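Long-range contact in transcriptional regulator nlh2 (Aquifex aeolicus, PDB 4G3V), which probably regulates sigma54-dependent transcription, its GAF domain acting as the regulatory module that controls the activator: residues 63-77 and 97-109. Sequence-based numbering, arbitrary orientation.
Sequences YFLNKDVAFKKGEGI and SAFANKTGIGRLL
Tyr63 and Phe64 set their rings against residues 103-108 where two loops of the GAF domain close over one side of its antiparallel sheet: one leads from strand 54-61 through edge strand 70-72 into helix 76-84, the other joins strands 88-90 and 113-122. The Tyr63 ring swings out across the gap, CG lying opposite the backbone N (chi1 178°). Ile105 CA sits over one face, a CH-pi contact 4.0 Å from the ring centroid; Lys67 NZ lies over the other, and Thr103 O at the edge, in plane. Tyrosine suits the place because its hydroxyl carries on past the apolar ring: OH donates to Thr103 O at 2.9 Å and weakly accepts from Arg107 NH1 at 3.4 Å. A phenylalanine here would probably leave Thr103 O without this donor and Arg107 without its weak acceptor. Leu108 CD2 packs on Tyr63 CD1 at 3.5 Å. Phe64, wholly apolar and buried, crosses both Thr103 and Ile105 at about a right angle, CE1 3.2 Å from Thr103 OG1 and CE2 3.6 Å from Ile105 CD1. Thr103 suits its position because its methyl CG2 touches Phe64 and Val69. At the far end, Gly76 lies against Ala100, where a side chain would crowd the methyl, and Ile77 CD1 ends 3.8 Å from Phe99 CA.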
loop_
_atom_site.group_PDB
_atom_site.type_symbol
_atom_site.label_atom_id
_atom_site.label_comp_id
_atom_site.label_asym_id
_atom_site.label_seq_id
_atom_site.Cartn_x
_atom_site.Cartn_y
_atom_site.Cartn_z
ATOM N N TYR A 63 -17.261 14.997 10.883
ATOM C CA TYR A 63 -18.669 14.884 11.243
ATOM C C TYR A 63 -18.958 13.639 12.072
ATOM O O TYR A 63 -19.854 13.643 12.912
ATOM C CB TYR A 63 -19.540 14.868 9.982
ATOM C CG TYR A 63 -21.009 14.712 10.290
ATOM C CD1 TYR A 63 -21.795 15.817 10.601
ATOM C CD2 TYR A 63 -21.606 13.459 10.293
ATOM C CE1 TYR A 63 -23.139 15.678 10.895
ATOM C CE2 TYR A 63 -22.948 13.310 10.586
ATOM C CZ TYR A 63 -23.710 14.425 10.886
ATOM O OH TYR A 63 -25.049 14.290 11.182
ATOM N N PHE A 64 -18.203 12.573 11.836
ATOM C CA PHE A 64 -18.436 11.311 12.536
ATOM C C PHE A 64 -17.922 11.288 13.975
ATOM O O PHE A 64 -18.152 10.322 14.707
ATOM C CB PHE A 64 -17.808 10.181 11.742
ATOM C CG PHE A 64 -18.449 9.988 10.412
ATOM C CD1 PHE A 64 -19.556 9.175 10.284
ATOM C CD2 PHE A 64 -17.967 10.645 9.299
ATOM C CE1 PHE A 64 -20.166 9.006 9.066
ATOM C CE2 PHE A 64 -18.571 10.475 8.073
ATOM C CZ PHE A 64 -19.673 9.656 7.956
ATOM N N LEU A 65 -17.228 12.341 14.386
ATOM C CA LEU A 65 -16.731 12.391 15.749
ATOM C C LEU A 65 -17.882 12.187 16.734
ATOM O O LEU A 65 -18.953 12.779 16.576
ATOM C CB LEU A 65 -16.057 13.725 16.023
ATOM C CG LEU A 65 -15.258 13.763 17.326
ATOM C CD1 LEU A 65 -14.043 12.849 17.231
ATOM C CD2 LEU A 65 -14.839 15.183 17.630
ATOM N N ASN A 66 -17.657 11.338 17.735
ATOM C CA ASN A 66 -18.636 11.097 18.800
ATOM C C ASN A 66 -19.972 10.578 18.285
ATOM O O ASN A 66 -21.032 10.973 18.772
ATOM C CB ASN A 66 -18.862 12.368 19.631
ATOM C CG ASN A 66 -17.624 12.787 20.404
ATOM O OD1 ASN A 66 -16.894 11.947 20.934
ATOM N ND2 ASN A 66 -17.376 14.088 20.462
ATOM N N LYS A 67 -19.917 9.691 17.301
ATOM C CA LYS A 67 -21.123 9.046 16.789
ATOM C C LYS A 67 -20.966 7.525 16.793
ATOM O O LYS A 67 -19.972 6.992 16.291
ATOM C CB LYS A 67 -21.455 9.564 15.386
ATOM C CG LYS A 67 -21.799 11.053 15.367
ATOM C CD LYS A 67 -22.397 11.490 14.043
ATOM C CE LYS A 67 -22.966 12.904 14.125
ATOM N NZ LYS A 67 -21.941 13.934 14.455
ATOM N N ASP A 68 -21.947 6.839 17.380
ATOM C CA ASP A 68 -21.932 5.385 17.491
ATOM C C ASP A 68 -22.794 4.778 16.395
ATOM O O ASP A 68 -24.009 4.980 16.369
ATOM C CB ASP A 68 -22.453 4.948 18.863
ATOM C CG ASP A 68 -21.498 5.302 19.990
ATOM O OD1 ASP A 68 -20.269 5.149 19.801
ATOM O OD2 ASP A 68 -21.974 5.738 21.064
ATOM N N VAL A 69 -22.166 4.035 15.493
ATOM C CA VAL A 69 -22.864 3.527 14.317
ATOM C C VAL A 69 -22.457 2.098 14.004
ATOM O O VAL A 69 -21.268 1.782 13.987
ATOM C CB VAL A 69 -22.541 4.375 13.085
ATOM C CG1 VAL A 69 -23.454 4.000 11.940
ATOM C CG2 VAL A 69 -22.665 5.849 13.413
ATOM N N ALA A 70 -23.443 1.245 13.735
ATOM C CA ALA A 70 -23.176 -0.145 13.397
ATOM C C ALA A 70 -23.715 -0.478 12.004
ATOM O O ALA A 70 -24.773 0.003 11.614
ATOM C CB ALA A 70 -23.792 -1.063 14.438
ATOM N N PHE A 71 -22.969 -1.294 11.261
ATOM C CA PHE A 71 -23.374 -1.734 9.924
ATOM C C PHE A 71 -23.453 -3.248 9.853
ATOM O O PHE A 71 -22.557 -3.947 10.322
ATOM C CB PHE A 71 -22.352 -1.292 8.877
ATOM C CG PHE A 71 -22.220 0.198 8.727
ATOM C CD1 PHE A 71 -21.310 0.904 9.488
ATOM C CD2 PHE A 71 -22.982 0.887 7.797
ATOM C CE1 PHE A 71 -21.170 2.271 9.338
ATOM C CE2 PHE A 71 -22.842 2.260 7.642
ATOM C CZ PHE A 71 -21.937 2.948 8.414
ATOM N N LYS A 72 -24.507 -3.757 9.231
ATOM C CA LYS A 72 -24.640 -5.185 8.997
ATOM C C LYS A 72 -24.213 -5.489 7.571
ATOM O O LYS A 72 -24.240 -4.605 6.717
ATOM C CB LYS A 72 -26.095 -5.607 9.184
ATOM C CG LYS A 72 -26.668 -5.192 10.525
ATOM C CD LYS A 72 -25.991 -5.925 11.665
ATOM C CE LYS A 72 -26.501 -7.355 11.783
ATOM N NZ LYS A 72 -25.842 -8.082 12.898
ATOM N N LYS A 73 -23.839 -6.738 7.302
ATOM C CA LYS A 73 -23.539 -7.139 5.938
ATOM C C LYS A 73 -24.691 -6.737 5.029
ATOM O O LYS A 73 -25.867 -6.996 5.330
ATOM C CB LYS A 73 -23.289 -8.641 5.840
ATOM C CG LYS A 73 -21.948 -9.072 6.389
ATOM C CD LYS A 73 -21.606 -10.490 5.954
ATOM C CE LYS A 73 -20.260 -10.938 6.507
ATOM N NZ LYS A 73 -19.931 -12.322 6.073
ATOM N N GLY A 74 -24.345 -6.083 3.925
ATOM C CA GLY A 74 -25.317 -5.715 2.911
ATOM C C GLY A 74 -26.052 -4.419 3.196
ATOM O O GLY A 74 -26.780 -3.931 2.332
ATOM N N GLU A 75 -25.849 -3.855 4.389
ATOM C CA GLU A 75 -26.554 -2.635 4.800
ATOM C C GLU A 75 -25.841 -1.358 4.364
ATOM O O GLU A 75 -24.783 -0.995 4.915
ATOM C CB GLU A 75 -26.727 -2.592 6.321
ATOM C CG GLU A 75 -27.389 -1.310 6.799
ATOM C CD GLU A 75 -27.541 -1.245 8.310
ATOM O OE1 GLU A 75 -26.906 -2.062 9.020
ATOM O OE2 GLU A 75 -28.290 -0.369 8.786
ATOM N N GLY A 76 -26.430 -0.656 3.403
ATOM C CA GLY A 76 -25.835 0.568 2.900
ATOM C C GLY A 76 -24.528 0.311 2.157
ATOM O O GLY A 76 -24.140 -0.833 1.927
ATOM N N ILE A 77 -23.848 1.383 1.778
ATOM C CA ILE A 77 -22.620 1.282 0.989
ATOM C C ILE A 77 -21.496 0.634 1.786
ATOM O O ILE A 77 -20.838 -0.297 1.311
ATOM C CB ILE A 77 -22.189 2.673 0.481
ATOM C CG1 ILE A 77 -23.256 3.217 -0.479
ATOM C CG2 ILE A 77 -20.838 2.608 -0.212
ATOM C CD1 ILE A 77 -23.228 4.721 -0.649
ATOM N N SER A 97 -29.040 6.207 -4.620
ATOM C CA SER A 97 -30.152 5.413 -4.103
ATOM C C SER A 97 -29.747 4.416 -3.010
ATOM O O SER A 97 -30.588 4.001 -2.211
ATOM C CB SER A 97 -30.806 4.644 -5.248
ATOM O OG SER A 97 -29.956 3.588 -5.684
ATOM N N ALA A 98 -28.475 4.022 -2.985
ATOM C CA ALA A 98 -28.004 3.009 -2.039
ATOM C C ALA A 98 -27.426 3.634 -0.772
ATOM O O ALA A 98 -27.054 2.929 0.164
ATOM C CB ALA A 98 -26.962 2.102 -2.707
ATOM N N PHE A 99 -27.360 4.955 -0.742
ATOM C CA PHE A 99 -26.799 5.665 0.402
ATOM C C PHE A 99 -27.752 5.624 1.594
ATOM O O PHE A 99 -28.814 6.233 1.573
ATOM C CB PHE A 99 -26.480 7.104 0.012
ATOM C CG PHE A 99 -25.825 7.896 1.104
ATOM C CD1 PHE A 99 -24.800 7.351 1.858
ATOM C CD2 PHE A 99 -26.222 9.195 1.366
ATOM C CE1 PHE A 99 -24.193 8.086 2.863
ATOM C CE2 PHE A 99 -25.610 9.934 2.375
ATOM C CZ PHE A 99 -24.599 9.375 3.118
ATOM N N ALA A 100 -27.368 4.902 2.640
ATOM C CA ALA A 100 -28.239 4.726 3.796
ATOM C C ALA A 100 -28.162 5.937 4.697
ATOM O O ALA A 100 -28.955 6.085 5.632
ATOM C CB ALA A 100 -27.858 3.474 4.568
ATOM N N ASN A 101 -27.202 6.807 4.403
ATOM C CA ASN A 101 -27.012 8.024 5.170
ATOM C C ASN A 101 -27.319 7.774 6.630
ATOM O O ASN A 101 -28.075 8.515 7.248
ATOM C CB ASN A 101 -27.921 9.129 4.644
ATOM C CG ASN A 101 -27.656 10.452 5.315
ATOM O OD1 ASN A 101 -26.718 10.572 6.106
ATOM N ND2 ASN A 101 -28.474 11.459 5.004
ATOM N N LYS A 102 -26.744 6.711 7.171
ATOM C CA LYS A 102 -27.045 6.304 8.532
ATOM C C LYS A 102 -26.793 7.459 9.492
ATOM O O LYS A 102 -27.618 7.757 10.368
ATOM C CB LYS A 102 -26.196 5.091 8.922
ATOM C CG LYS A 102 -26.453 4.576 10.331
ATOM C CD LYS A 102 -27.931 4.271 10.562
ATOM C CE LYS A 102 -28.222 3.937 12.018
ATOM N NZ LYS A 102 -29.680 3.733 12.251
ATOM N N THR A 103 -25.657 8.121 9.302
ATOM C CA THR A 103 -25.201 9.168 10.205
ATOM C C THR A 103 -25.814 10.523 9.893
ATOM O O THR A 103 -25.451 11.526 10.504
ATOM C CB THR A 103 -23.685 9.313 10.119
ATOM O OG1 THR A 103 -23.304 9.484 8.743
ATOM C CG2 THR A 103 -23.018 8.074 10.687
ATOM N N GLY A 104 -26.731 10.562 8.934
ATOM C CA GLY A 104 -27.363 11.812 8.560
ATOM C C GLY A 104 -26.364 12.836 8.047
ATOM O O GLY A 104 -26.705 14.010 7.912
ATOM N N ILE A 105 -25.139 12.396 7.742
ATOM C CA ILE A 105 -24.129 13.299 7.202
ATOM C C ILE A 105 -24.619 13.877 5.890
ATOM O O ILE A 105 -24.197 14.956 5.486
ATOM C CB ILE A 105 -22.763 12.614 6.978
ATOM C CG1 ILE A 105 -21.751 13.622 6.428
ATOM C CG2 ILE A 105 -22.890 11.434 6.017
ATOM C CD1 ILE A 105 -20.356 13.045 6.225
ATOM N N GLY A 106 -25.518 13.153 5.227
ATOM C CA GLY A 106 -26.051 13.586 3.950
ATOM C C GLY A 106 -26.329 15.075 3.848
ATOM O O GLY A 106 -25.885 15.734 2.910
ATOM N N ARG A 107 -27.067 15.614 4.814
ATOM C CA ARG A 107 -27.502 17.008 4.752
ATOM C C ARG A 107 -26.332 17.982 4.851
ATOM O O ARG A 107 -26.469 19.156 4.519
ATOM C CB ARG A 107 -28.493 17.298 5.873
ATOM C CG ARG A 107 -27.867 17.308 7.248
ATOM C CD ARG A 107 -28.898 17.634 8.320
ATOM N NE ARG A 107 -28.337 18.513 9.337
ATOM C CZ ARG A 107 -27.427 18.129 10.225
ATOM N NH1 ARG A 107 -26.971 16.878 10.218
ATOM N NH2 ARG A 107 -26.966 18.993 11.114
ATOM N N LEU A 108 -25.190 17.487 5.321
ATOM C CA LEU A 108 -23.982 18.301 5.444
ATOM C C LEU A 108 -23.103 18.223 4.192
ATOM O O LEU A 108 -22.256 19.089 3.969
ATOM C CB LEU A 108 -23.173 17.862 6.668
ATOM C CG LEU A 108 -21.853 18.610 6.868
ATOM C CD1 LEU A 108 -22.094 20.120 7.004
ATOM C CD2 LEU A 108 -21.105 18.070 8.081
ATOM N N LEU A 109 -23.303 17.181 3.388
ATOM C CA LEU A 109 -22.561 17.014 2.142
ATOM C C LEU A 109 -23.098 17.926 1.043
ATOM O O LEU A 109 -24.282 18.273 1.041
ATOM C CB LEU A 109 -22.668 15.568 1.659
ATOM C CG LEU A 109 -22.181 14.473 2.602
ATOM C CD1 LEU A 109 -22.294 13.104 1.935
ATOM C CD2 LEU A 109 -20.751 14.751 3.026
#